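Local coordinates for WbmS, polysaccharide deacetylase involved in O-antigen biosynthesis (PDB 3HFT), which probably removes acetyl groups from a polysaccharide during O-antigen biosynthesis, as a zinc-binding member of the polysaccharide deacetylase family, at residues A[79-82]-A[88-91]; A[58-61]-A[66-69]. All coordinates share one frame; numbering follows the deposited sequence.

Contact 1: residues A[79-82]-A[88-91]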
ATOM      1  N   GLU A  79       8.574 -10.370 -26.657  1.00 37.21           N
ATOM      2  CA  GLU A  79       9.911 -10.737 -27.124  1.00 39.35           C
ATOM      3  C   GLU A  79      10.735  -9.493 -27.516  1.00 38.18           C
ATOM      4  O   GLU A  79      11.939  -9.472 -27.304  1.00 37.88           O
ATOM      5  CB  GLU A  79       9.814 -11.763 -28.269  1.00 39.35           C
ATOM      6  CG  GLU A  79      11.134 -12.448 -28.636  1.00 46.56           C
ATOM      7  CD  GLU A  79      11.895 -13.021 -27.431  1.00 55.95           C
ATOM      8  OE1 GLU A  79      11.254 -13.577 -26.508  1.00 50.98           O
ATOM      9  OE2 GLU A  79      13.142 -12.916 -27.412  1.00 62.36           O
ATOM     10  N   ASN A  80      10.083  -8.450 -28.035  1.00 37.65           N
ATOM     11  CA  ASN A  80      10.761  -7.171 -28.305  1.00 38.94           C
ATOM     12  C   ASN A  80      11.333  -6.594 -27.009  1.00 37.91           C
ATOM     13  O   ASN A  80      12.456  -6.111 -26.961  1.00 37.61           O
ATOM     14  CB  ASN A  80       9.803  -6.096 -28.862  1.00 41.23           C
ATOM     15  CG  ASN A  80       9.140  -6.486 -30.171  1.00 43.73           C
ATOM     16  OD1 ASN A  80       9.127  -7.643 -30.551  1.00 54.70           O
ATOM     17  ND2 ASN A  80       8.568  -5.501 -30.861  1.00 54.76           N
ATOM     18  N   ILE A  81      10.521  -6.639 -25.964  1.00 35.98           N
ATOM     19  CA  ILE A  81      10.888  -6.130 -24.653  1.00 37.21           C
ATOM     20  C   ILE A  81      12.035  -6.965 -24.070  1.00 38.10           C
ATOM     21  O   ILE A  81      13.031  -6.422 -23.592  1.00 38.79           O
ATOM     22  CB  ILE A  81       9.650  -6.133 -23.731  1.00 36.48           C
ATOM     23  CG1 ILE A  81       8.607  -5.133 -24.280  1.00 39.35           C
ATOM     24  CG2 ILE A  81      10.058  -5.840 -22.258  1.00 35.17           C
ATOM     25  CD1 ILE A  81       7.209  -5.233 -23.686  1.00 39.46           C
ATOM     26  N   ARG A  82      11.916  -8.287 -24.116  1.00 40.26           N
ATOM     27  CA  ARG A  82      13.012  -9.141 -23.641  1.00 41.35           C
ATOM     28  C   ARG A  82      14.335  -8.826 -24.354  1.00 39.89           C
ATOM     29  O   ARG A  82      15.361  -8.669 -23.706  1.00 36.24           O
ATOM     30  CB  ARG A  82      12.690 -10.624 -23.851  1.00 43.91           C
ATOM     31  CG  ARG A  82      11.628 -11.180 -22.923  1.00 49.63           C
ATOM     32  CD  ARG A  82      11.508 -12.709 -23.061  1.00 49.67           C
ATOM     33  NE  ARG A  82      10.175 -13.189 -22.662  1.00 61.18           N
ATOM     34  CZ  ARG A  82       9.131 -13.360 -23.484  1.00 60.20           C
ATOM     35  NH1 ARG A  82       9.226 -13.108 -24.783  1.00 60.96           N
ATOM     36  NH2 ARG A  82       7.969 -13.793 -23.000  1.00 61.58           N
ATOM     37  N   GLU A  88      13.222  -4.026 -19.021  1.00 31.43           N
ATOM     38  CA  GLU A  88      12.978  -5.131 -18.112  1.00 31.17           C
ATOM     39  C   GLU A  88      11.514  -5.548 -18.277  1.00 32.62           C
ATOM     40  O   GLU A  88      10.628  -4.702 -18.385  1.00 32.12           O
ATOM     41  CB  GLU A  88      13.241  -4.702 -16.680  1.00 31.78           C
ATOM     42  CG  GLU A  88      12.762  -5.709 -15.646  1.00 33.88           C
ATOM     43  CD  GLU A  88      13.039  -5.270 -14.216  1.00 37.74           C
ATOM     44  OE1 GLU A  88      13.717  -4.234 -14.028  1.00 38.97           O
ATOM     45  OE2 GLU A  88      12.537  -5.964 -13.298  1.00 36.60           O
ATOM     46  N   LEU A  89      11.274  -6.851 -18.320  1.00 33.35           N
ATOM     47  CA  LEU A  89       9.921  -7.382 -18.394  1.00 34.83           C
ATOM     48  C   LEU A  89       9.557  -7.894 -16.997  1.00 34.61           C
ATOM     49  O   LEU A  89      10.292  -8.693 -16.404  1.00 31.90           O
ATOM     50  CB  LEU A  89       9.835  -8.520 -19.406  1.00 34.85           C
ATOM     51  CG  LEU A  89       8.445  -9.148 -19.646  1.00 36.48           C
ATOM     52  CD1 LEU A  89       7.432  -8.125 -20.190  1.00 34.67           C
ATOM     53  CD2 LEU A  89       8.519 -10.396 -20.562  1.00 34.71           C
ATOM     54  N   GLY A  90       8.434  -7.408 -16.480  1.00 33.91           N
ATOM     55  CA  GLY A  90       7.870  -7.882 -15.233  1.00 32.65           C
ATOM     56  C   GLY A  90       6.442  -8.344 -15.491  1.00 34.17           C
ATOM     57  O   GLY A  90       6.001  -8.442 -16.658  1.00 32.84           O
ATOM     58  N   VAL A  91       5.720  -8.646 -14.415  1.00 32.38           N
ATOM     59  CA  VAL A  91       4.344  -9.169 -14.518  1.00 34.31           C
ATOM     60  C   VAL A  91       3.309  -8.259 -13.885  1.00 34.59           C
ATOM     61  O   VAL A  91       3.606  -7.525 -12.933  1.00 34.72           O
ATOM     62  CB  VAL A  91       4.260 -10.631 -13.928  1.00 35.75           C
ATOM     63  CG1 VAL A  91       4.971 -11.588 -14.855  1.00 33.97           C
ATOM     64  CG2 VAL A  91       4.832 -10.692 -12.495  1.00 31.29           C
TER
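The guanidinium of Arg82, the flat group of this contact, is met obliquely by the methyl CD2 of Leu89, with NE of Arg82 3.9 Å from Leu89 CD2; CB of Glu79 lies at the edge of the guanidinium, in its plane. The same methyl touches the aliphatic stem, Arg82 CG being 4.0 Å from Leu89 CD2. From CG to NE the arginine runs extended, carrying its charged end past the leucine to Glu79. There NH1 of Arg82 bridges to OE1 of Glu79 at 2.7 Å on the anti side, about 31° out of the carboxylate plane and tilted from the guanidinium plane too; the bond is bent, 130° at the hydrogen. NH2 of Arg82 is bound to the carbonyl oxygen of Leu117, so two partners limit the rotation of the guanidinium. Deeper in, Ile81 lies roughly perpendicular to Leu89 and sets CG2 3.9 Å from Leu89 CB; Trp69 and Ile57 also touch this isoleucine. Helix 77-83 is thus seated on strand 87-91, closing the beta-alpha-beta unit that starts at strand 67-71. No hydrogen bond passes between 79-82 and 88-91: the buried part is apolar, and on the exposed side Leu89 CD2 rests against an arginine whose NH1 and NH2 are bonded to Glu79 and Leu117.

Contact 2: residues A[58-61]-A[66-69]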
ATOM      1  N   ASP A  58       7.829   1.872 -29.507  1.00 34.15           N
ATOM      2  CA  ASP A  58       8.548   2.717 -30.473  1.00 35.29           C
ATOM      3  C   ASP A  58       8.954   4.078 -29.903  1.00 33.58           C
ATOM      4  O   ASP A  58      10.062   4.551 -30.118  1.00 32.76           O
ATOM      5  CB  ASP A  58       7.714   2.910 -31.725  1.00 37.36           C
ATOM      6  CG  ASP A  58       7.564   1.632 -32.535  1.00 39.58           C
ATOM      7  OD1 ASP A  58       8.375   0.687 -32.363  1.00 36.88           O
ATOM      8  OD2 ASP A  58       6.611   1.591 -33.336  1.00 41.41           O
ATOM      9  N   LEU A  59       8.073   4.670 -29.116  1.00 35.76           N
ATOM     10  CA  LEU A  59       8.320   5.955 -28.500  1.00 37.03           C
ATOM     11  C   LEU A  59       9.487   5.893 -27.504  1.00 36.54           C
ATOM     12  O   LEU A  59      10.406   6.731 -27.540  1.00 35.68           O
ATOM     13  CB  LEU A  59       7.020   6.411 -27.832  1.00 37.87           C
ATOM     14  CG  LEU A  59       6.676   7.883 -27.806  1.00 44.21           C
ATOM     15  CD1 LEU A  59       6.735   8.461 -29.203  1.00 45.26           C
ATOM     16  CD2 LEU A  59       5.283   8.098 -27.191  1.00 40.92           C
ATOM     17  N   ILE A  60       9.496   4.872 -26.646  1.00 34.11           N
ATOM     18  CA  ILE A  60      10.598   4.692 -25.680  1.00 33.83           C
ATOM     19  C   ILE A  60      11.917   4.267 -26.362  1.00 34.97           C
ATOM     20  O   ILE A  60      12.984   4.810 -26.050  1.00 35.03           O
ATOM     21  CB  ILE A  60      10.195   3.714 -24.567  1.00 32.98           C
ATOM     22  CG1 ILE A  60       8.898   4.183 -23.904  1.00 32.17           C
ATOM     23  CG2 ILE A  60      11.294   3.597 -23.504  1.00 31.80           C
ATOM     24  CD1 ILE A  60       8.906   5.690 -23.461  1.00 34.35           C
ATOM     25  N   GLU A  61      11.845   3.324 -27.315  1.00 35.16           N
ATOM     26  CA  GLU A  61      13.012   2.946 -28.100  1.00 35.51           C
ATOM     27  C   GLU A  61      13.617   4.149 -28.828  1.00 36.08           C
ATOM     28  O   GLU A  61      14.824   4.290 -28.870  1.00 34.15           O
ATOM     29  CB  GLU A  61      12.688   1.793 -29.064  1.00 35.03           C
ATOM     30  CG  GLU A  61      12.447   0.506 -28.261  1.00 41.17           C
ATOM     31  CD  GLU A  61      12.445  -0.787 -29.075  1.00 39.01           C
ATOM     32  OE1 GLU A  61      12.134  -0.751 -30.289  1.00 39.12           O
ATOM     33  OE2 GLU A  61      12.714  -1.851 -28.443  1.00 44.41           O
ATOM     34  N   CYS A  66      16.069   3.362 -20.633  1.00 33.66           N
ATOM     35  CA  CYS A  66      15.601   2.188 -19.895  1.00 34.38           C
ATOM     36  C   CYS A  66      14.123   2.315 -19.561  1.00 34.55           C
ATOM     37  O   CYS A  66      13.591   3.419 -19.456  1.00 33.91           O
ATOM     38  CB  CYS A  66      16.343   2.053 -18.558  1.00 35.63           C
ATOM     39  SG  CYS A  66      18.032   1.486 -18.699  1.00 39.32           S
ATOM     40  N   ALA A  67      13.467   1.174 -19.361  1.00 33.14           N
ATOM     41  CA  ALA A  67      12.082   1.156 -18.941  1.00 32.63           C
ATOM     42  C   ALA A  67      11.716  -0.244 -18.448  1.00 35.90           C
ATOM     43  O   ALA A  67      12.387  -1.222 -18.777  1.00 31.56           O
ATOM     44  CB  ALA A  67      11.140   1.632 -20.081  1.00 32.10           C
ATOM     45  N   THR A  68      10.685  -0.324 -17.616  1.00 33.57           N
ATOM     46  CA  THR A  68      10.208  -1.601 -17.092  1.00 33.64           C
ATOM     47  C   THR A  68       8.754  -1.774 -17.533  1.00 33.18           C
ATOM     48  O   THR A  68       7.980  -0.834 -17.465  1.00 33.80           O
ATOM     49  CB  THR A  68      10.303  -1.623 -15.587  1.00 33.27           C
ATOM     50  OG1 THR A  68      11.642  -1.280 -15.206  1.00 34.25           O
ATOM     51  CG2 THR A  68       9.927  -2.999 -15.049  1.00 35.26           C
ATOM     52  N   TRP A  69       8.392  -2.983 -17.963  1.00 33.09           N
ATOM     53  CA  TRP A  69       7.085  -3.240 -18.603  1.00 32.37           C
ATOM     54  C   TRP A  69       6.404  -4.343 -17.849  1.00 33.58           C
ATOM     55  O   TRP A  69       6.976  -5.437 -17.713  1.00 34.16           O
ATOM     56  CB  TRP A  69       7.288  -3.683 -20.079  1.00 30.54           C
ATOM     57  CG  TRP A  69       8.057  -2.662 -20.891  1.00 30.91           C
ATOM     58  CD1 TRP A  69       9.391  -2.437 -20.840  1.00 30.49           C
ATOM     59  CD2 TRP A  69       7.524  -1.687 -21.797  1.00 29.93           C
ATOM     60  NE1 TRP A  69       9.742  -1.436 -21.692  1.00 32.57           N
ATOM     61  CE2 TRP A  69       8.613  -0.944 -22.288  1.00 32.15           C
ATOM     62  CE3 TRP A  69       6.247  -1.417 -22.290  1.00 30.76           C
ATOM     63  CZ2 TRP A  69       8.460   0.106 -23.190  1.00 31.71           C
ATOM     64  CZ3 TRP A  69       6.087  -0.367 -23.193  1.00 30.26           C
ATOM     65  CH2 TRP A  69       7.199   0.368 -23.649  1.00 35.73           C
TER
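Ile60 reaches strand 67-71 with both branches, because chi1 of -55° sets CG2 anti to the backbone N and leaves CG1 beside that N. Across from it, Trp69 has CG anti to its carbonyl carbon (chi1 -57°), and its indole projects from the strand into the space before helix 50-63. The two branches then take different partners. CG2 of Ile60 meets the methyl of Ala67, 3.9 Å from Ala67 CB, while CG1 of Ile60 comes obliquely to the six-membered part of the indole, 4.2 Å from Trp69 CZ2 and equally far from CH2. Isoleucine and tryptophan run antiparallel alongside each other. Ile60 and Ala67 are the nearest pair of the two segments, with Ile60 CA 7.8 Å from Ala67 CA. This is helix 50-63 lying against strand 67-71 in the beta-alpha-beta unit that begins with strand 39-44, within the parallel sheet of the deacetylase domain; Asp46, a zinc ligand, follows that first strand. All three touching residues are buried, and no hydrogen bond crosses between 58-61 and 66-69. Phe43 stacks on the Trp69 ring, and Phe87 meets it with the planes about 55° apart. Helix 245-256 packs on Ile60 through Leu249 and Leu253.

How the contacts relate
From the N terminus, strand 39-44 leads into helix 50-63, which turns back through three residues into strand 67-71, so contact 2 closes a short helix-to-strand loop. The chain continues from that strand into helix 77-83, and contact 1 closes the next such turn, also three residues long, on strand 87-91. The two closures follow in series, neither nested nor crossed, and successive beta-alpha-beta units share strand 67-71. The centres of the two contacts are about 10 Å apart. Neighbouring strands join them by probable hydrogen bonds. Gly90 N lies 2.7 Å from Trp69 O. Trp69 N lies 2.9 Å from Glu88 O. Ile81 CG2 packs 3.7 Å from Trp69 CD1.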